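Local coordinates for protein undecaprenyl pyrophosphate synthase (Campylobacter jejuni, PDB 3UGS) that probably catalyses the magnesium-dependent condensation of isopentenyl diphosphate with allylic diphosphates, building long cis-polyprenyl diphosphates such as undecaprenyl diphosphate, at residues Met47-Ser52 with Arg211-Phe216; Glu62-Pro67 with Leu102-Asp107; Arg137-Arg142 with Leu186-Tyr191; Asp170-Val175 with Ser182-Trp187. All blocks are in the same frame, centred on the assembly; numbering follows the deposited sequence.

Interaction 1 (Met47-Ser52 with Arg211-Phe216)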
# COMPACT_ATOMS: atom_id res chain seq x y z
N MET A 47 -21.96 7.38 -9.56
CA MET A 47 -23.31 7.84 -9.10
C MET A 47 -24.35 6.71 -9.16
O MET A 47 -25.03 6.38 -8.20
CB MET A 47 -23.81 9.04 -9.93
CG MET A 47 -23.04 10.33 -9.61
SD MET A 47 -23.22 11.69 -10.77
CE MET A 47 -23.81 12.95 -9.64
N GLU A 48 -24.40 6.10 -10.33
CA GLU A 48 -25.33 4.97 -10.61
C GLU A 48 -25.09 3.84 -9.61
O GLU A 48 -26.02 3.16 -9.19
CB GLU A 48 -25.16 4.41 -12.03
CG GLU A 48 -25.55 5.40 -13.12
CD GLU A 48 -25.24 4.90 -14.54
OE1 GLU A 48 -25.00 3.68 -14.71
OE2 GLU A 48 -25.24 5.73 -15.48
N GLU A 49 -23.84 3.70 -9.22
CA GLU A 49 -23.39 2.61 -8.28
C GLU A 49 -23.34 2.97 -6.80
O GLU A 49 -22.99 2.17 -5.96
CB GLU A 49 -22.04 2.07 -8.70
CG GLU A 49 -22.12 1.30 -10.03
CD GLU A 49 -22.69 -0.11 -9.88
OE1 GLU A 49 -22.17 -1.00 -10.60
OE2 GLU A 49 -23.61 -0.36 -9.05
N ASN A 50 -23.72 4.20 -6.51
CA ASN A 50 -23.62 4.72 -5.13
C ASN A 50 -22.19 4.67 -4.52
O ASN A 50 -21.97 4.35 -3.37
CB ASN A 50 -24.61 3.99 -4.20
CG ASN A 50 -24.87 4.75 -2.91
OD1 ASN A 50 -24.93 5.98 -2.91
ND2 ASN A 50 -25.01 4.03 -1.81
N ILE A 51 -21.22 4.96 -5.36
CA ILE A 51 -19.82 5.17 -4.90
C ILE A 51 -19.68 6.67 -4.54
O ILE A 51 -19.65 7.50 -5.39
CB ILE A 51 -18.80 4.78 -5.96
CG1 ILE A 51 -18.87 3.27 -6.20
CG2 ILE A 51 -17.39 5.23 -5.58
CD1 ILE A 51 -17.92 2.75 -7.28
N SER A 52 -19.60 6.97 -3.25
CA SER A 52 -19.64 8.38 -2.76
C SER A 52 -18.34 9.15 -3.05
O SER A 52 -18.32 10.35 -3.24
CB SER A 52 -19.95 8.46 -1.27
OG SER A 52 -18.94 7.83 -0.53
N ARG A 211 -18.53 -3.88 -14.44
CA ARG A 211 -18.09 -5.30 -14.29
C ARG A 211 -17.07 -5.50 -13.15
O ARG A 211 -17.21 -6.33 -12.24
CB ARG A 211 -17.46 -5.76 -15.59
CG ARG A 211 -17.61 -7.24 -15.83
CD ARG A 211 -16.29 -7.97 -15.76
NE ARG A 211 -15.26 -7.46 -16.66
CZ ARG A 211 -13.96 -7.51 -16.37
NH1 ARG A 211 -13.56 -8.05 -15.23
NH2 ARG A 211 -13.06 -7.01 -17.20
N ILE A 212 -16.03 -4.70 -13.28
CA ILE A 212 -14.96 -4.56 -12.28
C ILE A 212 -15.57 -4.31 -10.89
O ILE A 212 -15.21 -4.91 -9.88
CB ILE A 212 -14.01 -3.40 -12.65
CG1 ILE A 212 -13.05 -3.83 -13.79
CG2 ILE A 212 -13.26 -2.90 -11.40
CD1 ILE A 212 -12.33 -2.70 -14.48
N ILE A 213 -16.52 -3.41 -10.88
CA ILE A 213 -17.28 -3.13 -9.66
C ILE A 213 -18.02 -4.37 -9.12
O ILE A 213 -18.07 -4.63 -7.93
CB ILE A 213 -18.26 -1.96 -9.84
CG1 ILE A 213 -17.52 -0.64 -9.64
CG2 ILE A 213 -19.41 -2.06 -8.85
CD1 ILE A 213 -18.15 0.55 -10.32
N LYS A 214 -18.64 -5.10 -10.03
CA LYS A 214 -19.43 -6.33 -9.69
C LYS A 214 -18.45 -7.36 -9.10
O LYS A 214 -18.68 -8.01 -8.10
CB LYS A 214 -20.16 -6.94 -10.90
N GLU A 215 -17.32 -7.45 -9.75
CA GLU A 215 -16.27 -8.35 -9.33
C GLU A 215 -15.83 -8.07 -7.87
O GLU A 215 -15.76 -8.97 -7.02
CB GLU A 215 -15.07 -8.24 -10.27
CG GLU A 215 -13.94 -9.20 -9.94
N PHE A 216 -15.51 -6.81 -7.63
CA PHE A 216 -15.15 -6.35 -6.29
C PHE A 216 -16.24 -6.67 -5.24
O PHE A 216 -15.95 -7.01 -4.09
CB PHE A 216 -14.86 -4.83 -6.25
CG PHE A 216 -15.03 -4.23 -4.88
CD1 PHE A 216 -13.96 -4.23 -3.96
CD2 PHE A 216 -16.26 -3.77 -4.46
CE1 PHE A 216 -14.13 -3.72 -2.69
CE2 PHE A 216 -16.44 -3.28 -3.18
CZ PHE A 216 -15.38 -3.24 -2.31

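Interaction 2 (Glu62-Pro67 with Leu102-Asp107)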
# COMPACT_ATOMS: atom_id res chain seq x y z
N GLU A 62 7.03 13.01 -5.47
CA GLU A 62 8.21 12.52 -6.27
C GLU A 62 8.24 13.06 -7.72
O GLU A 62 9.31 13.24 -8.31
CB GLU A 62 8.27 10.99 -6.33
CG GLU A 62 8.58 10.34 -5.01
CD GLU A 62 7.37 10.41 -4.07
OE1 GLU A 62 7.50 10.99 -2.98
OE2 GLU A 62 6.26 9.91 -4.49
N ASN A 63 7.06 13.31 -8.26
CA ASN A 63 6.88 13.88 -9.61
C ASN A 63 7.64 15.21 -9.78
O ASN A 63 7.93 15.65 -10.90
CB ASN A 63 5.41 14.10 -9.98
CG ASN A 63 4.66 12.80 -10.28
OD1 ASN A 63 3.42 12.75 -10.20
ND2 ASN A 63 5.38 11.77 -10.63
N TRP A 64 7.96 15.83 -8.66
CA TRP A 64 8.75 17.10 -8.68
C TRP A 64 10.15 16.92 -9.21
O TRP A 64 10.85 17.87 -9.51
CB TRP A 64 8.81 17.73 -7.31
CG TRP A 64 7.51 18.33 -6.89
CD1 TRP A 64 6.66 17.93 -5.85
CD2 TRP A 64 6.86 19.48 -7.50
NE1 TRP A 64 5.56 18.73 -5.79
CE2 TRP A 64 5.62 19.70 -6.74
CE3 TRP A 64 7.17 20.33 -8.53
CZ2 TRP A 64 4.75 20.74 -7.04
CZ3 TRP A 64 6.30 21.36 -8.82
CH2 TRP A 64 5.10 21.56 -8.11
N LYS A 65 10.58 15.68 -9.32
CA LYS A 65 11.94 15.38 -9.82
C LYS A 65 11.92 15.06 -11.30
O LYS A 65 12.95 14.79 -11.94
CB LYS A 65 12.60 14.24 -9.06
CG LYS A 65 13.05 14.63 -7.66
CD LYS A 65 12.45 13.69 -6.62
N ARG A 66 10.72 15.09 -11.85
CA ARG A 66 10.52 15.00 -13.31
C ARG A 66 11.13 16.20 -14.02
O ARG A 66 11.16 17.30 -13.48
CB ARG A 66 9.04 15.01 -13.67
CG ARG A 66 8.33 13.66 -13.66
CD ARG A 66 6.90 13.94 -14.08
NE ARG A 66 6.00 12.82 -13.96
CZ ARG A 66 5.74 11.96 -14.94
NH1 ARG A 66 6.34 12.08 -16.12
NH2 ARG A 66 4.88 10.97 -14.72
N PRO A 67 11.58 16.01 -15.27
CA PRO A 67 12.02 17.13 -16.09
C PRO A 67 11.00 18.26 -16.08
O PRO A 67 9.80 18.04 -16.08
CB PRO A 67 12.13 16.53 -17.48
CG PRO A 67 12.33 15.07 -17.26
CD PRO A 67 11.62 14.72 -15.99
N LEU A 102 -0.29 21.21 -0.89
CA LEU A 102 -0.72 22.20 -1.88
C LEU A 102 0.17 23.44 -1.81
O LEU A 102 0.18 24.26 -2.74
CB LEU A 102 -2.16 22.66 -1.67
CG LEU A 102 -3.29 21.65 -1.84
CD1 LEU A 102 -4.60 22.40 -1.67
CD2 LEU A 102 -3.24 20.89 -3.17
N SER A 103 0.93 23.53 -0.73
CA SER A 103 1.82 24.71 -0.50
C SER A 103 2.97 24.74 -1.50
O SER A 103 3.59 25.77 -1.70
CB SER A 103 2.39 24.79 0.92
OG SER A 103 3.62 24.08 1.00
N ARG A 104 3.20 23.61 -2.15
CA ARG A 104 4.30 23.46 -3.17
C ARG A 104 3.88 23.93 -4.56
O ARG A 104 4.67 23.95 -5.51
CB ARG A 104 4.86 22.02 -3.19
CG ARG A 104 5.81 21.76 -2.01
CD ARG A 104 6.46 20.38 -2.04
NE ARG A 104 7.70 20.30 -2.83
CZ ARG A 104 8.48 19.22 -2.87
NH1 ARG A 104 8.19 18.13 -2.16
NH2 ARG A 104 9.58 19.23 -3.63
N LEU A 105 2.63 24.36 -4.65
CA LEU A 105 2.04 24.77 -5.93
C LEU A 105 2.13 26.28 -6.19
O LEU A 105 2.05 27.10 -5.29
CB LEU A 105 0.58 24.33 -6.05
CG LEU A 105 0.29 22.81 -5.97
CD1 LEU A 105 -1.21 22.56 -5.88
CD2 LEU A 105 0.88 22.02 -7.14
N GLU A 106 2.29 26.62 -7.46
CA GLU A 106 2.22 28.03 -7.88
C GLU A 106 0.91 28.66 -7.39
O GLU A 106 -0.13 28.01 -7.31
CB GLU A 106 2.34 28.20 -9.40
CG GLU A 106 3.73 27.96 -9.94
CD GLU A 106 3.84 28.28 -11.44
OE1 GLU A 106 2.81 28.57 -12.08
OE2 GLU A 106 4.97 28.24 -11.99
N ASP A 107 0.99 29.94 -7.11
CA ASP A 107 -0.17 30.75 -6.61
C ASP A 107 -1.42 30.64 -7.45
O ASP A 107 -2.49 30.41 -6.94
CB ASP A 107 0.19 32.25 -6.55
CG ASP A 107 1.14 32.56 -5.42
OD1 ASP A 107 1.10 31.81 -4.42
OD2 ASP A 107 1.91 33.55 -5.53

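Interaction 3 (Arg137-Arg142 with Leu186-Tyr191)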
# COMPACT_ATOMS: atom_id res chain seq x y z
N ARG A 137 3.21 9.07 2.08
CA ARG A 137 4.17 9.15 3.19
C ARG A 137 4.09 10.55 3.83
O ARG A 137 4.05 10.71 5.02
CB ARG A 137 5.60 8.84 2.75
CG ARG A 137 5.89 7.35 2.62
CD ARG A 137 7.29 7.13 2.05
NE ARG A 137 7.63 5.70 1.84
CZ ARG A 137 8.88 5.25 1.71
NH1 ARG A 137 9.88 6.08 1.77
NH2 ARG A 137 9.12 3.96 1.51
N ASP A 138 4.04 11.54 2.97
CA ASP A 138 3.92 12.96 3.36
C ASP A 138 2.59 13.19 4.04
O ASP A 138 2.51 13.84 5.05
CB ASP A 138 4.10 13.88 2.12
CG ASP A 138 3.77 15.37 2.39
OD1 ASP A 138 4.60 16.07 2.96
OD2 ASP A 138 2.69 15.87 1.98
N GLU A 139 1.52 12.65 3.47
CA GLU A 139 0.18 12.79 4.09
C GLU A 139 0.22 12.22 5.52
O GLU A 139 -0.22 12.82 6.51
CB GLU A 139 -0.88 12.08 3.28
CG GLU A 139 -2.31 12.42 3.73
CD GLU A 139 -3.37 11.41 3.25
OE1 GLU A 139 -3.01 10.30 2.69
OE2 GLU A 139 -4.58 11.71 3.45
N ILE A 140 0.83 11.06 5.61
CA ILE A 140 0.96 10.36 6.91
C ILE A 140 1.72 11.20 7.96
O ILE A 140 1.34 11.30 9.13
CB ILE A 140 1.60 8.98 6.78
CG1 ILE A 140 0.65 8.03 6.02
CG2 ILE A 140 1.93 8.40 8.16
CD1 ILE A 140 1.23 6.66 5.79
N ILE A 141 2.80 11.82 7.52
CA ILE A 141 3.62 12.71 8.40
C ILE A 141 2.82 13.93 8.85
O ILE A 141 2.82 14.31 9.99
CB ILE A 141 4.95 13.18 7.75
CG1 ILE A 141 6.11 12.35 8.31
CG2 ILE A 141 5.32 14.58 8.24
CD1 ILE A 141 6.18 10.90 7.95
N ARG A 142 2.12 14.50 7.90
CA ARG A 142 1.29 15.67 8.14
C ARG A 142 0.15 15.33 9.11
O ARG A 142 -0.27 16.13 9.94
CB ARG A 142 0.75 16.29 6.83
CG ARG A 142 1.89 16.86 5.96
CD ARG A 142 1.51 17.82 4.85
NE ARG A 142 0.94 17.05 3.73
CZ ARG A 142 -0.35 16.88 3.52
NH1 ARG A 142 -0.76 16.08 2.53
NH2 ARG A 142 -1.23 17.49 4.30
N LEU A 186 -1.46 5.05 0.67
CA LEU A 186 -0.97 3.80 1.31
C LEU A 186 -1.74 3.42 2.59
O LEU A 186 -2.13 2.28 2.84
CB LEU A 186 0.52 3.88 1.57
CG LEU A 186 1.35 4.00 0.26
CD1 LEU A 186 2.84 4.31 0.55
CD2 LEU A 186 1.20 2.74 -0.61
N TRP A 187 -1.90 4.40 3.45
CA TRP A 187 -2.56 4.16 4.74
C TRP A 187 -3.99 3.66 4.56
O TRP A 187 -4.44 2.65 5.12
CB TRP A 187 -2.54 5.40 5.60
CG TRP A 187 -3.18 5.23 6.95
CD1 TRP A 187 -4.51 5.20 7.26
CD2 TRP A 187 -2.48 5.07 8.22
NE1 TRP A 187 -4.68 5.03 8.61
CE2 TRP A 187 -3.50 4.98 9.22
CE3 TRP A 187 -1.15 5.04 8.60
CZ2 TRP A 187 -3.19 4.84 10.53
CZ3 TRP A 187 -0.84 4.88 9.90
CH2 TRP A 187 -1.85 4.79 10.87
N GLN A 188 -4.69 4.39 3.73
CA GLN A 188 -6.09 4.12 3.37
C GLN A 188 -6.29 2.74 2.69
O GLN A 188 -7.34 2.09 2.77
CB GLN A 188 -6.64 5.22 2.51
CG GLN A 188 -6.73 6.59 3.18
CD GLN A 188 -5.46 7.42 2.92
OE1 GLN A 188 -4.43 6.87 2.52
NE2 GLN A 188 -5.54 8.75 3.13
N CYS A 189 -5.23 2.29 2.05
CA CYS A 189 -5.28 1.07 1.24
C CYS A 189 -4.91 -0.20 1.99
O CYS A 189 -4.76 -1.25 1.41
CB CYS A 189 -4.38 1.22 -0.00
SG CYS A 189 -5.14 2.20 -1.36
N SER A 190 -4.74 -0.09 3.30
CA SER A 190 -4.20 -1.24 4.06
C SER A 190 -4.92 -2.52 3.71
O SER A 190 -4.30 -3.56 3.46
CB SER A 190 -4.22 -1.03 5.58
OG SER A 190 -5.49 -0.66 6.02
N TYR A 191 -6.25 -2.39 3.71
CA TYR A 191 -7.19 -3.48 3.31
C TYR A 191 -8.02 -3.25 2.01
O TYR A 191 -8.99 -3.94 1.72
CB TYR A 191 -8.13 -3.80 4.46
CG TYR A 191 -7.42 -4.62 5.50
CD1 TYR A 191 -7.25 -6.00 5.34
CD2 TYR A 191 -6.86 -4.01 6.61
CE1 TYR A 191 -6.56 -6.76 6.28
CE2 TYR A 191 -6.15 -4.76 7.54
CZ TYR A 191 -6.01 -6.13 7.37
OH TYR A 191 -5.32 -6.85 8.32
O HOH W 1 -1.69 7.45 3.00

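Interaction 4 (Asp170-Val175 with Ser182-Trp187). With FFT ((2Z,6Z)-3,7,11-trimethyldodeca-2,6,10-trien-1-yl dihydrogen phosphate), chain C.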
# COMPACT_ATOMS: atom_id res chain seq x y z
N ASP A 170 -11.81 1.24 -0.67
CA ASP A 170 -12.41 -0.11 -0.89
C ASP A 170 -11.83 -0.79 -2.08
O ASP A 170 -11.44 -1.95 -2.04
CB ASP A 170 -13.91 0.00 -1.04
CG ASP A 170 -14.54 0.64 0.20
OD1 ASP A 170 -14.36 0.09 1.34
OD2 ASP A 170 -15.20 1.70 0.04
N LEU A 171 -11.76 -0.01 -3.15
CA LEU A 171 -11.14 -0.45 -4.43
C LEU A 171 -10.10 0.51 -4.99
O LEU A 171 -10.36 1.68 -5.27
CB LEU A 171 -12.19 -0.73 -5.49
CG LEU A 171 -11.60 -1.34 -6.76
CD1 LEU A 171 -10.90 -2.66 -6.48
CD2 LEU A 171 -12.66 -1.53 -7.83
N MET A 172 -8.91 -0.04 -5.17
CA MET A 172 -7.79 0.64 -5.83
C MET A 172 -7.62 0.06 -7.24
O MET A 172 -7.14 -1.04 -7.43
CB MET A 172 -6.50 0.51 -5.03
CG MET A 172 -5.27 1.10 -5.70
SD MET A 172 -5.32 2.90 -5.87
CE MET A 172 -4.82 3.51 -4.28
N LEU A 173 -8.00 0.87 -8.21
CA LEU A 173 -7.92 0.54 -9.61
C LEU A 173 -6.72 1.21 -10.32
O LEU A 173 -6.58 2.41 -10.41
CB LEU A 173 -9.23 0.89 -10.32
CG LEU A 173 -9.31 0.65 -11.83
CD1 LEU A 173 -9.49 -0.83 -12.19
CD2 LEU A 173 -10.48 1.46 -12.38
N ARG A 174 -5.83 0.37 -10.80
CA ARG A 174 -4.73 0.82 -11.66
C ARG A 174 -5.14 0.64 -13.13
O ARG A 174 -5.51 -0.44 -13.55
CB ARG A 174 -3.42 0.07 -11.37
CG ARG A 174 -2.41 0.09 -12.50
CD ARG A 174 -1.73 1.46 -12.71
NE ARG A 174 -0.85 1.83 -11.58
CZ ARG A 174 0.13 2.73 -11.63
NH1 ARG A 174 0.38 3.41 -12.74
NH2 ARG A 174 0.86 2.97 -10.55
N VAL A 175 -5.14 1.72 -13.88
CA VAL A 175 -5.32 1.64 -15.32
C VAL A 175 -3.99 1.90 -16.03
O VAL A 175 -3.51 3.02 -16.14
CB VAL A 175 -6.36 2.62 -15.84
CG1 VAL A 175 -6.63 2.32 -17.32
CG2 VAL A 175 -7.65 2.51 -15.03
N SER A 182 2.62 3.46 -6.10
CA SER A 182 3.36 4.70 -6.27
C SER A 182 2.94 5.80 -5.30
O SER A 182 2.47 6.85 -5.69
CB SER A 182 3.24 5.20 -7.69
OG SER A 182 3.94 4.33 -8.53
N ASN A 183 3.13 5.53 -4.02
CA ASN A 183 2.91 6.53 -2.93
C ASN A 183 1.49 7.11 -2.92
O ASN A 183 1.25 8.26 -2.53
CB ASN A 183 3.92 7.68 -3.03
CG ASN A 183 4.28 8.28 -1.68
OD1 ASN A 183 3.90 7.75 -0.64
ND2 ASN A 183 5.00 9.39 -1.69
N PHE A 184 0.56 6.27 -3.37
CA PHE A 184 -0.85 6.66 -3.48
C PHE A 184 -1.70 6.05 -2.38
O PHE A 184 -1.99 4.86 -2.38
CB PHE A 184 -1.42 6.33 -4.88
CG PHE A 184 -2.76 6.99 -5.17
CD1 PHE A 184 -3.00 8.31 -4.84
CD2 PHE A 184 -3.76 6.28 -5.79
CE1 PHE A 184 -4.23 8.90 -5.11
CE2 PHE A 184 -4.99 6.85 -6.05
CZ PHE A 184 -5.22 8.17 -5.71
N LEU A 185 -2.10 6.91 -1.44
CA LEU A 185 -3.07 6.50 -0.39
C LEU A 185 -2.72 5.18 0.34
O LEU A 185 -3.54 4.30 0.62
CB LEU A 185 -4.43 6.32 -1.00
CG LEU A 185 -5.02 7.56 -1.70
CD1 LEU A 185 -6.32 7.18 -2.41
CD2 LEU A 185 -5.21 8.72 -0.70
N LEU A 186 -1.46 5.05 0.67
CA LEU A 186 -0.97 3.80 1.31
C LEU A 186 -1.74 3.42 2.59
O LEU A 186 -2.13 2.28 2.84
CB LEU A 186 0.52 3.88 1.57
CG LEU A 186 1.35 4.00 0.26
CD1 LEU A 186 2.84 4.31 0.55
CD2 LEU A 186 1.20 2.74 -0.61
N TRP A 187 -1.90 4.40 3.45
CA TRP A 187 -2.56 4.16 4.74
C TRP A 187 -3.99 3.66 4.56
O TRP A 187 -4.44 2.65 5.12
CB TRP A 187 -2.54 5.40 5.60
CG TRP A 187 -3.18 5.23 6.95
CD1 TRP A 187 -4.51 5.20 7.26
CD2 TRP A 187 -2.48 5.07 8.22
NE1 TRP A 187 -4.68 5.03 8.61
CE2 TRP A 187 -3.50 4.98 9.22
CE3 TRP A 187 -1.15 5.04 8.60
CZ2 TRP A 187 -3.19 4.84 10.53
CZ3 TRP A 187 -0.84 4.88 9.90
CH2 TRP A 187 -1.85 4.79 10.87
O3 FFT C . 3.31 4.22 -11.05
P FFT C . 3.45 5.23 -12.16
O1 FFT C . 2.45 5.03 -13.27
O2 FFT C . 4.90 5.40 -12.56
O FFT C . 3.04 6.69 -11.58
C14 FFT C . 1.66 7.00 -11.27
C13 FFT C . 1.56 8.33 -10.55
C11 FFT C . 0.81 9.33 -11.00
C12 FFT C . 0.75 10.61 -10.25
C10 FFT C . -0.07 9.19 -12.21
C9 FFT C . 0.21 10.24 -13.24
C8 FFT C . -0.47 9.86 -14.55
C6 FFT C . -1.48 10.59 -15.06
C7 FFT C . -2.13 10.23 -16.37
C5 FFT C . -1.96 11.81 -14.32
C4 FFT C . -2.44 12.78 -15.36
C3 FFT C . -2.62 14.17 -14.81
C1 FFT C . -3.38 15.06 -15.50
C2 FFT C . -4.04 14.66 -16.80
C FFT C . -3.56 16.45 -14.93

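Interaction 1 (Met47-Ser52 with Arg211-Phe216)
E49 reaches I213 with CG beside the backbone N (chi1 -68°) and a bend at chi2 (-78°), which brings OE1 against the CG2 branch of the isoleucine from the opposite direction. E49 OE1 ends 3.4 Å from I213 CG2, a van der Waals touch of oxygen on methyl and not a hydrogen bond, while OE2 makes a long, weak ion pair with R217. I51 starts in the same way, but its chain runs straight on at chi2 (178°), and CD1 comes tip to tip with the end of I213, the two CD1 methyls 3.8 Å apart. The aliphatic part of E49 joins in, with E49 CG 4.1 Å from I213 CD1, so that this one methyl meets both E49 and I51. The two lie on either side of N50 in the chain, where helix 34-48 ends in a Schellman motif with N50 at positive phi, and the chain then goes on to the strand that begins at residue 53. E48, on the last turn of the helix, adds salt bridges to K206 and K210. I213 also packs on V45, while its neighbour I212 turns to L171 and L173; helix 206-218 thus lies beside the C-terminal end of helix 34-48 and packs on the parallel sheet at strands 171-175 and 193-197.

Interaction 2 (Glu62-Pro67 with Leu102-Asp107)
W64 and R104 face each other from two short 3-10 segments, 63-65 and 102-104, with their CA atoms 9.5 Å apart. Each segment follows a strand of the sheet and leads into the next helix, P67 and E106 taking the N-cap positions, and no hydrogen bond links the two backbones. The side chains fill the gap by sliding past each other in opposite directions. R104 bends at chi3 (86°), which lays its guanidinium nearly flat over one face of the indole, the planes 16° apart. W64 CD1 sits under the middle of the guanidinium, 3.7 Å from R104 CZ, so the stack is an off-centre cation-pi contact on the five-membered ring. Farther along the indole, W64 CZ2 lies 3.6 Å from R104 O, and L105 CD2 touches the ring edge at 4.1 Å from W64 CZ2. The indole N-H is spent on S133, and F59 meets the ring edge-to-face. W64 is probably a substrate-binding residue, next to N63 of the farnesyl phosphate pocket. With the ring held by S133, F59 and L105, the exposed arginine probably adds dispersion and charge-pi attraction over one face without needing a directed bond.

Interaction 3 (Arg137-Arg142 with Leu186-Tyr191)
Q188 gives its amide to E139, NE2 donating to OE1 at 3.0 Å and close to straight at 172°. The carboxylate takes it on the syn side of OE1, slightly out of its own plane, while the oxygen lies practically in the amide plane. A second, weak bond runs from Q188 NE2 to E139 OE2 at 3.1 Å. Stronger partners flank the pair: Y134 OH for E139 OE1, and L165 O as the main polar partner of Q188 NE2. With the backbone N of L165 bonding OE2 as well, the buried carboxylate is well supplied with donors. With CG anti to the backbone N (chi1 -169°) and the chain extended beyond it, E139 spans the gap from its helix. A water ties the group together, donating to E139 OE1 at 3.2 Å and Q188 OE1 at 2.8 Å and accepting from the backbone N of W187. These bonds join helix 136-149, which follows strand 126-134 of the parallel sheet, to the loop between strands 171-175 and 193-197, where residues 187-190 form a type I beta turn. Beside them the packing is apolar: I140 crosses W187 at about a right angle, I140 CD1 lying 4.0 Å from W187 CB and equally near CE3 at the ring edge. W187 NE1 bonds T160. Farther out is the dimer interface, where R137 reaches W187 O and D168 of the second subunit.

Interaction 4 (Asp170-Val175 with Ser182-Trp187)
M172 and F184 make the tight part of this contact, R174 and S182 the looser part, where the two side chains do not bond each other directly. The methionine bends at chi2 and chi3 (67° and 81°), bringing its methyl back against the ring: M172 CE is only 3.3 Å from F184 CD2, and SD follows at 3.7 Å from the same carbon. The approach is oblique, a Met-aromatic contact well off the ring normal. L185 lies next door, CB 4.3 Å from M172 CE, with its CD1 over one face of the F184 ring. At the other end R174 NH2 and S182 OG stay 3.9 Å apart. The ligand phosphate closes this gap: R174 NH1 donates to O1 of the farnesyl phosphate at 2.7 Å, NH2 to O3 at 2.8 Å, and S182 OG donates to that same O3 at 2.6 Å. R180 O also holds R174 NH2, while G16 N and R180 NE give the phosphate further bonds. The strand and the loop thus each supply a ligand-binding residue to the phosphate site. Strand 171-175 runs between strands 9-14 and 193-197; F184 packs on A11 and stacks on F57, while L171 and L173 turn to helix 206-218.

Overall arrangement
Interaction 1 starts first and ends last: the chain leaves helix 34-48 through residues 47-52 and meets them again in this contact at helix 206-218, so the other three contacts all fall within its span. Interaction 2 closes the first inner loop, joining the connections after strands 53-60 and 94-99. Interactions 3 and 4 come later and finish on a common loop, sharing L186 and W187, one starting from helix 136-149 and the other from strand 171-175. A probable hydrogen bond from N183 to E62 links interactions 2 and 4, and I212 and F216 pack interaction 1 onto strand 171-175. Interactions 1 and 2 lie on opposite sides of the chain's centre, about 33 Å apart between centres.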